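Local coordinates for protein HP0420 homologue (Helicobacter felis, PDB 3LW3) that is of unproven function but adopts the hotdog fold, a fold typical of thioesterases and dehydratases, and may therefore act on an acyl thioester, at the interface of chains A and B. Numbering follows the deposited sequence. Chains: chain A/B, HP0420 homologue.

Contact 1: the interface of chains A and B. Residues chain A 56-58; chain B 22, 27, 62, 65-66, 79.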
ATOM      1  N   HIS A  56       1.460  -8.018   2.630  1.00 18.76           N
ATOM      2  CA  HIS A  56       0.826  -7.230   1.596  1.00 19.94           C
ATOM      3  C   HIS A  56       1.494  -5.884   1.483  1.00 16.81           C
ATOM      4  O   HIS A  56       1.796  -5.245   2.504  1.00 18.36           O
ATOM      5  CB  HIS A  56      -0.659  -7.025   1.907  1.00 19.43           C
ATOM      6  CG  HIS A  56      -1.397  -6.370   0.783  1.00 18.98           C
ATOM      7  ND1 HIS A  56      -2.215  -5.282   0.953  1.00 21.91           N
ATOM      8  CD2 HIS A  56      -1.443  -6.677  -0.534  1.00 21.96           C
ATOM      9  CE1 HIS A  56      -2.748  -4.954  -0.208  1.00 18.68           C
ATOM     10  NE2 HIS A  56      -2.281  -5.774  -1.131  1.00 22.65           N
ATOM     11  N   ALA A  57       1.674  -5.417   0.251  1.00 17.27           N
ATOM     12  CA  ALA A  57       2.295  -4.114  -0.008  1.00 18.17           C
ATOM     13  C   ALA A  57       1.640  -2.934   0.735  1.00 17.55           C
ATOM     14  O   ALA A  57       2.324  -1.958   1.105  1.00 19.14           O
ATOM     15  CB  ALA A  57       2.356  -3.868  -1.512  1.00 19.48           C
ATOM     16  N   GLY A  58       0.329  -2.995   0.958  1.00 17.41           N
ATOM     17  CA  GLY A  58      -0.364  -1.926   1.677  1.00 17.82           C
ATOM     18  C   GLY A  58       0.200  -1.700   3.081  1.00 18.29           C
ATOM     19  O   GLY A  58       0.328  -0.547   3.524  1.00 18.59           O
TER
ATOM     20  N   LEU B  22      -4.933 -12.939   1.849  1.00 22.23           N
ATOM     21  CA  LEU B  22      -5.425 -11.583   2.099  1.00 23.25           C
ATOM     22  C   LEU B  22      -6.875 -11.515   2.601  1.00 22.43           C
ATOM     23  O   LEU B  22      -7.821 -12.037   1.969  1.00 22.55           O
ATOM     24  CB  LEU B  22      -5.261 -10.706   0.850  1.00 23.78           C
ATOM     25  CG  LEU B  22      -5.374  -9.181   1.060  1.00 24.62           C
ATOM     26  CD1 LEU B  22      -4.778  -8.653   2.377  1.00 25.40           C
ATOM     27  CD2 LEU B  22      -4.697  -8.450  -0.064  1.00 25.41           C
ATOM     28  N   CYS B  27      -8.614  -4.726   3.275  1.00 18.18           N
ATOM     29  CA  CYS B  27      -8.030  -4.167   2.034  1.00 18.26           C
ATOM     30  C   CYS B  27      -9.074  -3.487   1.146  1.00 20.42           C
ATOM     31  O   CYS B  27      -9.184  -2.251   1.110  1.00 19.67           O
ATOM     32  CB  CYS B  27      -7.310  -5.267   1.265  1.00 18.57           C
ATOM     33  SG  CYS B  27      -6.489  -4.681  -0.228  1.00 20.77           S
ATOM     34  N   GLY B  62      -2.795   0.177  -0.635  1.00 14.22           N
ATOM     35  CA  GLY B  62      -3.021  -1.257  -0.391  1.00 16.16           C
ATOM     36  C   GLY B  62      -4.152  -1.755  -1.293  1.00 15.34           C
ATOM     37  O   GLY B  62      -4.017  -2.779  -1.942  1.00 15.68           O
ATOM     38  N   SER B  65      -2.909  -1.774  -4.881  1.00 14.39           N
ATOM     39  CA  SER B  65      -1.960  -2.903  -4.988  1.00 14.86           C
ATOM     40  C   SER B  65      -2.672  -4.244  -5.251  1.00 15.26           C
ATOM     41  O   SER B  65      -2.301  -5.010  -6.143  1.00 16.00           O
ATOM     42  CB  SER B  65      -1.084  -3.007  -3.711  1.00 15.80           C
ATOM     43  OG  SER B  65      -0.213  -1.894  -3.573  1.00 17.62           O
ATOM     44  N   PHE B  66      -3.706  -4.506  -4.465  1.00 14.00           N
ATOM     45  CA  PHE B  66      -4.524  -5.673  -4.635  1.00 14.45           C
ATOM     46  C   PHE B  66      -5.153  -5.680  -6.014  1.00 15.08           C
ATOM     47  O   PHE B  66      -5.059  -6.702  -6.709  1.00 15.76           O
ATOM     48  CB  PHE B  66      -5.560  -5.724  -3.528  1.00 16.44           C
ATOM     49  CG  PHE B  66      -6.480  -6.906  -3.585  1.00 16.13           C
ATOM     50  CD1 PHE B  66      -6.013  -8.196  -3.857  1.00 17.19           C
ATOM     51  CD2 PHE B  66      -7.818  -6.741  -3.265  1.00 18.67           C
ATOM     52  CE1 PHE B  66      -6.890  -9.284  -3.880  1.00 19.76           C
ATOM     53  CE2 PHE B  66      -8.696  -7.800  -3.252  1.00 17.97           C
ATOM     54  CZ  PHE B  66      -8.244  -9.090  -3.597  1.00 18.36           C
ATOM     55  N   ILE B  79       4.717  -7.431  -6.138  1.00 21.82           N
ATOM     56  CA  ILE B  79       4.937  -6.046  -6.523  1.00 19.90           C
ATOM     57  C   ILE B  79       6.371  -5.639  -6.176  1.00 19.91           C
ATOM     58  O   ILE B  79       6.801  -5.744  -5.017  1.00 21.11           O
ATOM     59  CB  ILE B  79       3.923  -5.085  -5.814  1.00 19.85           C
ATOM     60  CG1 ILE B  79       2.473  -5.431  -6.243  1.00 19.04           C
ATOM     61  CG2 ILE B  79       4.313  -3.640  -6.064  1.00 19.61           C
ATOM     62  CD1 ILE B  79       1.444  -4.709  -5.422  1.00 19.04           C
TER
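A:His56 reaches across the dimer interface and sets its imidazole under B:Leu22, with its edge toward helix 57-72 of chain B. Apolar contact dominates on one face of the ring, where the B:Leu22 methyl CD2 sits over the centre, 3.8 Å from the centroid, in a CH-pi contact. The opposite face is backed from within chain A by the amide N of A:Gly58, offset toward the rim. CG of A:His56 lies anti to the backbone N (chi1 -173°), which lays the ring over the first turn of its own helix with its edge toward chain B. At the ring edge the environment is polar: the carbonyl O of B:Gly62 and the amide N of B:Phe66 both lie in the imidazole plane. SG of B:Cys27 approaches CE1 of A:His56, at 3.8 Å. Backbone packing follows alongside, with CA of A:Gly58 3.4 Å from CA of B:Gly62; the missing side chains let the two helices come this close. CB of A:Ala57 meets OG of B:Ser65 at 3.8 Å and faces the CD1 tip of B:Ile79. A:His56 immediately precedes the central hotdog helix 57-72, so the site joins the start of one such helix to the flank of its twin, beside strand 77-86.

Contact 2: the interface of chains A and B. Residues chain A 47, 49-51; chain B 20-22, 26.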
ATOM      1  N   PHE A  47      -2.567 -11.124   9.923  1.00 24.61           N
ATOM      2  CA  PHE A  47      -3.594 -10.363   9.218  1.00 23.68           C
ATOM      3  C   PHE A  47      -3.031  -9.471   8.110  1.00 23.91           C
ATOM      4  O   PHE A  47      -3.790  -9.005   7.252  1.00 22.25           O
ATOM      5  CB  PHE A  47      -4.511  -9.567  10.158  1.00 25.48           C
ATOM      6  CG  PHE A  47      -3.833  -8.432  10.871  1.00 26.15           C
ATOM      7  CD1 PHE A  47      -3.426  -8.566  12.194  1.00 27.12           C
ATOM      8  CD2 PHE A  47      -3.631  -7.225  10.233  1.00 23.93           C
ATOM      9  CE1 PHE A  47      -2.803  -7.500  12.859  1.00 27.68           C
ATOM     10  CE2 PHE A  47      -3.016  -6.163  10.890  1.00 25.24           C
ATOM     11  CZ  PHE A  47      -2.604  -6.302  12.200  1.00 26.27           C
ATOM     12  N   LEU A  49      -0.812 -10.445   5.863  1.00 23.70           N
ATOM     13  CA  LEU A  49      -0.266 -11.229   4.757  1.00 21.32           C
ATOM     14  C   LEU A  49      -1.124 -11.176   3.503  1.00 22.67           C
ATOM     15  O   LEU A  49      -2.370 -11.216   3.575  1.00 24.94           O
ATOM     16  CB  LEU A  49      -0.020 -12.698   5.154  1.00 24.56           C
ATOM     17  CG  LEU A  49       0.978 -12.923   6.292  1.00 25.69           C
ATOM     18  CD1 LEU A  49       0.841 -14.368   6.819  1.00 30.11           C
ATOM     19  CD2 LEU A  49       2.379 -12.625   5.833  1.00 24.65           C
ATOM     20  N   CYS A  50      -0.434 -11.100   2.366  1.00 21.54           N
ATOM     21  CA  CYS A  50      -0.981 -11.366   1.048  1.00 24.03           C
ATOM     22  C   CYS A  50      -0.867 -12.861   0.783  1.00 25.82           C
ATOM     23  O   CYS A  50      -1.848 -13.511   0.409  1.00 24.73           O
ATOM     24  CB  CYS A  50      -0.202 -10.575  -0.031  1.00 22.61           C
ATOM     25  SG  CYS A  50      -0.285 -11.266  -1.708  1.00 27.71           S
ATOM     26  N   GLU A  51       0.337 -13.400   0.950  1.00 26.45           N
ATOM     27  CA  GLU A  51       0.553 -14.847   0.904  1.00 29.50           C
ATOM     28  C   GLU A  51       1.366 -15.271   2.121  1.00 30.19           C
ATOM     29  O   GLU A  51       1.760 -14.446   2.944  1.00 29.71           O
ATOM     30  CB  GLU A  51       1.172 -15.317  -0.429  1.00 30.91           C
ATOM     31  CG  GLU A  51       0.201 -15.364  -1.704  1.00 31.82           C
ATOM     32  CD  GLU A  51       0.733 -14.390  -2.809  1.00 35.23           C
ATOM     33  OE1 GLU A  51       1.732 -13.691  -2.498  1.00 37.47           O
ATOM     34  OE2 GLU A  51       0.226 -14.297  -3.975  1.00 30.85           O
TER
ATOM     35  N   THR B  20      -3.622 -15.346  -1.722  1.00 24.10           N
ATOM     36  CA  THR B  20      -4.545 -16.265  -1.098  1.00 25.85           C
ATOM     37  C   THR B  20      -4.790 -16.011   0.396  1.00 25.77           C
ATOM     38  O   THR B  20      -5.826 -16.431   0.906  1.00 27.69           O
ATOM     39  CB  THR B  20      -4.183 -17.739  -1.359  1.00 23.57           C
ATOM     40  OG1 THR B  20      -2.937 -18.080  -0.735  1.00 27.18           O
ATOM     41  CG2 THR B  20      -4.126 -17.993  -2.877  1.00 26.53           C
ATOM     42  N   ARG B  21      -3.877 -15.342   1.093  1.00 24.83           N
ATOM     43  CA  ARG B  21      -4.056 -15.142   2.526  1.00 25.66           C
ATOM     44  C   ARG B  21      -4.691 -13.778   2.848  1.00 24.68           C
ATOM     45  O   ARG B  21      -4.984 -13.511   3.999  1.00 24.25           O
ATOM     46  CB  ARG B  21      -2.738 -15.279   3.293  1.00 28.00           C
ATOM     47  CG  ARG B  21      -1.930 -16.548   3.051  1.00 31.12           C
ATOM     48  CD  ARG B  21      -2.368 -17.708   3.952  1.00 33.61           C
ATOM     49  NE  ARG B  21      -2.605 -17.320   5.352  1.00 35.97           N
ATOM     50  CZ  ARG B  21      -1.714 -17.430   6.346  1.00 36.76           C
ATOM     51  NH1 ARG B  21      -0.484 -17.910   6.121  1.00 37.05           N
ATOM     52  NH2 ARG B  21      -2.051 -17.048   7.577  1.00 38.34           N
ATOM     53  N   LEU B  22      -4.933 -12.939   1.849  1.00 22.23           N
ATOM     54  CA  LEU B  22      -5.425 -11.583   2.099  1.00 23.25           C
ATOM     55  C   LEU B  22      -6.875 -11.515   2.601  1.00 22.43           C
ATOM     56  O   LEU B  22      -7.821 -12.037   1.969  1.00 22.55           O
ATOM     57  CB  LEU B  22      -5.261 -10.706   0.850  1.00 23.78           C
ATOM     58  CG  LEU B  22      -5.374  -9.181   1.060  1.00 24.62           C
ATOM     59  CD1 LEU B  22      -4.778  -8.653   2.377  1.00 25.40           C
ATOM     60  CD2 LEU B  22      -4.697  -8.450  -0.064  1.00 25.41           C
ATOM     61  N   LEU B  26      -9.652  -6.070   5.340  1.00 19.10           N
ATOM     62  CA  LEU B  26      -8.566  -5.150   5.694  1.00 18.70           C
ATOM     63  C   LEU B  26      -8.041  -4.430   4.446  1.00 19.69           C
ATOM     64  O   LEU B  26      -7.125  -3.577   4.536  1.00 19.83           O
ATOM     65  CB  LEU B  26      -7.393  -5.862   6.388  1.00 20.74           C
ATOM     66  CG  LEU B  26      -7.610  -7.039   7.371  1.00 25.15           C
ATOM     67  CD1 LEU B  26      -6.376  -7.378   8.219  1.00 26.97           C
ATOM     68  CD2 LEU B  26      -8.775  -6.887   8.246  1.00 27.03           C
TER
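B:Arg21 and A:Cys50 join backbone to backbone where loops of two hotdog-fold subunits meet. The amide N of B:Arg21 donates to the carbonyl O of A:Cys50 at 2.8 Å, the donor tilted 32° from the carbonyl plane. Around this bond the B:Arg21 side chain lies against chain A: its CG is 3.7 Å from CA of A:Glu51, while the guanidinium nitrogen NH1 is 3.8 Å from the CD1 methyl of A:Leu49. The side chains of A:Leu49 and B:Arg21 run side by side and point the same way, so the leucine methyl packs against the guanidinium end of the arginine, a van der Waals contact with a polar group. Bends at chi2 and chi3 bring the guanidinium group back to that methyl. Next to it, CA of B:Leu22 packs on the carbonyl O of A:Leu49 at 3.4 Å. Farther along, the CD1 methyl of B:Leu26 meets A:Phe47 at the CD2 side of its ring, 3.4 Å away, the two side chains crossing at about a right angle. CG of A:Phe47 stands between its own backbone N and carbonyl carbon (chi1 68°), which places the ring beside this methyl. Short 3-10 helices, 46-48 in chain A and 24-26 in chain B, carry this phenylalanine and leucine.

Contact 3: the interface of chains A and B. Residues chain A 80-83; chain B 82-84.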
ATOM      1  N   SER A  80       0.848  13.167  -0.948  1.00 17.24           N
ATOM      2  CA  SER A  80       0.261  13.437  -2.265  1.00 19.67           C
ATOM      3  C   SER A  80       0.778  12.475  -3.351  1.00 18.97           C
ATOM      4  O   SER A  80       0.095  12.252  -4.350  1.00 20.06           O
ATOM      5  CB  SER A  80       0.524  14.870  -2.698  1.00 22.55           C
ATOM      6  OG  SER A  80       1.920  15.127  -2.681  1.00 22.27           O
ATOM      7  N   SER A  81       1.978  11.918  -3.155  1.00 19.22           N
ATOM      8  CA  SER A  81       2.535  10.944  -4.127  1.00 18.17           C
ATOM      9  C   SER A  81       3.721  10.222  -3.519  1.00 18.91           C
ATOM     10  O   SER A  81       4.287  10.640  -2.495  1.00 17.76           O
ATOM     11  CB  SER A  81       2.928  11.601  -5.440  1.00 19.77           C
ATOM     12  OG  SER A  81       3.991  12.488  -5.223  1.00 22.71           O
ATOM     13  N   MET A  82       4.057   9.108  -4.130  1.00 17.23           N
ATOM     14  CA  MET A  82       5.237   8.354  -3.725  1.00 16.98           C
ATOM     15  C   MET A  82       5.797   7.567  -4.887  1.00 18.62           C
ATOM     16  O   MET A  82       5.050   7.167  -5.803  1.00 18.12           O
ATOM     17  CB  MET A  82       4.869   7.412  -2.576  1.00 17.00           C
ATOM     18  CG  MET A  82       3.887   6.294  -2.917  1.00 19.36           C
ATOM     19  SD  MET A  82       3.377   5.326  -1.476  1.00 18.52           S
ATOM     20  CE  MET A  82       2.349   6.420  -0.601  1.00 21.52           C
ATOM     21  N   LYS A  83       7.099   7.342  -4.827  1.00 18.54           N
ATOM     22  CA  LYS A  83       7.799   6.442  -5.736  1.00 18.13           C
ATOM     23  C   LYS A  83       8.560   5.485  -4.834  1.00 18.30           C
ATOM     24  O   LYS A  83       9.406   5.919  -4.021  1.00 19.56           O
ATOM     25  CB  LYS A  83       8.738   7.216  -6.686  1.00 20.25           C
ATOM     26  CG  LYS A  83       9.502   6.320  -7.705  1.00 26.73           C
ATOM     27  CD  LYS A  83       8.822   4.906  -7.930  1.00 26.88           C
ATOM     28  CE  LYS A  83       9.522   3.955  -8.931  1.00 27.55           C
ATOM     29  NZ  LYS A  83      11.040   3.922  -8.724  1.00 32.16           N
TER
ATOM     30  N   MET B  82       6.365   0.891  -7.438  1.00 16.40           N
ATOM     31  CA  MET B  82       5.196   1.649  -7.843  1.00 17.05           C
ATOM     32  C   MET B  82       5.479   3.130  -7.847  1.00 18.48           C
ATOM     33  O   MET B  82       6.350   3.614  -7.124  1.00 18.26           O
ATOM     34  CB  MET B  82       4.041   1.371  -6.865  1.00 18.29           C
ATOM     35  CG  MET B  82       4.272   1.955  -5.470  1.00 16.99           C
ATOM     36  SD  MET B  82       3.039   1.417  -4.248  1.00 20.38           S
ATOM     37  CE  MET B  82       3.328  -0.324  -4.101  1.00 20.19           C
ATOM     38  N   LYS B  83       4.740   3.849  -8.686  1.00 17.39           N
ATOM     39  CA  LYS B  83       4.740   5.299  -8.720  1.00 17.64           C
ATOM     40  C   LYS B  83       3.267   5.705  -8.666  1.00 19.13           C
ATOM     41  O   LYS B  83       2.478   5.329  -9.541  1.00 18.22           O
ATOM     42  CB  LYS B  83       5.359   5.796 -10.002  1.00 21.85           C
ATOM     43  CG  LYS B  83       5.690   7.294  -9.937  1.00 25.36           C
ATOM     44  CD  LYS B  83       4.469   8.167 -10.296  1.00 30.30           C
ATOM     45  CE  LYS B  83       4.589   9.600  -9.710  1.00 30.08           C
ATOM     46  NZ  LYS B  83       5.019   9.535  -8.274  1.00 27.50           N
ATOM     47  N   VAL B  84       2.875   6.454  -7.646  1.00 16.26           N
ATOM     48  CA  VAL B  84       1.447   6.668  -7.399  1.00 16.66           C
ATOM     49  C   VAL B  84       1.168   8.100  -6.953  1.00 18.87           C
ATOM     50  O   VAL B  84       2.006   8.745  -6.260  1.00 18.02           O
ATOM     51  CB  VAL B  84       0.822   5.656  -6.375  1.00 19.69           C
ATOM     52  CG1 VAL B  84       1.083   4.228  -6.772  1.00 19.36           C
ATOM     53  CG2 VAL B  84       1.318   5.922  -5.008  1.00 20.93           C
TER
HETATM   54  O   HOH W   1       6.172  11.211  -6.530  1.00 28.08           O
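The carbonyl O of A:Met82 accepts a hydrogen bond from the amide N of B:Val84 at 2.9 Å and takes a second, weak bond from the side-chain amine NZ of B:Lys83 at 3.4 Å. Strand 77-86 of each hotdog subunit pairs here with its symmetry mate in an antiparallel bridge, which carries the sheet across the dimer. The return bond runs from the amide N of A:Met82 to the carbonyl O of B:Val84 at 3.0 Å, so A:Met82 and B:Val84 are hydrogen-bonded to each other through both backbone groups. A:Lys83 lies opposite B:Lys83, the same residue of the other copy, which puts the two-fold axis close to this pair. The long B:Lys83 side chain starts with CG anti to the backbone N (chi1 -166°), then bends at chi2 and chi4 to fold back over the neighbouring strand. Its NZ also reaches a water at 2.7 Å, and OG of A:Ser81 holds the same water at 2.8 Å. The A:Lys83 side chain, also bent at chi2 and chi4, takes another course from that of B:Lys83. Away from the water, A:Met82 and B:Val84 place their side chains alongside each other, pointing the same way; CG of the methionine presses on the CG2 methyl of the valine at 3.3 Å, tighter than ordinary van der Waals contact.

Contact 1 and contact 2 are neighbours, with C-alpha centres about 8 Å apart, and share B:Leu22, whose CD2 methyl serves contact 1 while its CA and CD1 methyl lie by the A:Leu49 carbonyl in contact 2. Contact 3 lies about 14 Å from contact 1 and about 23 Å from contact 2. Strand 77-86 links contact 1 with contact 3, since B:Ile79 belongs to the strand that pairs across the dimer. Loop, helix and sheet contacts follow one another along the interface, and two-fold symmetry repeats each with the chains exchanged. The arrangement fits the usual hotdog dimer as working unit, though the structure alone does not show this.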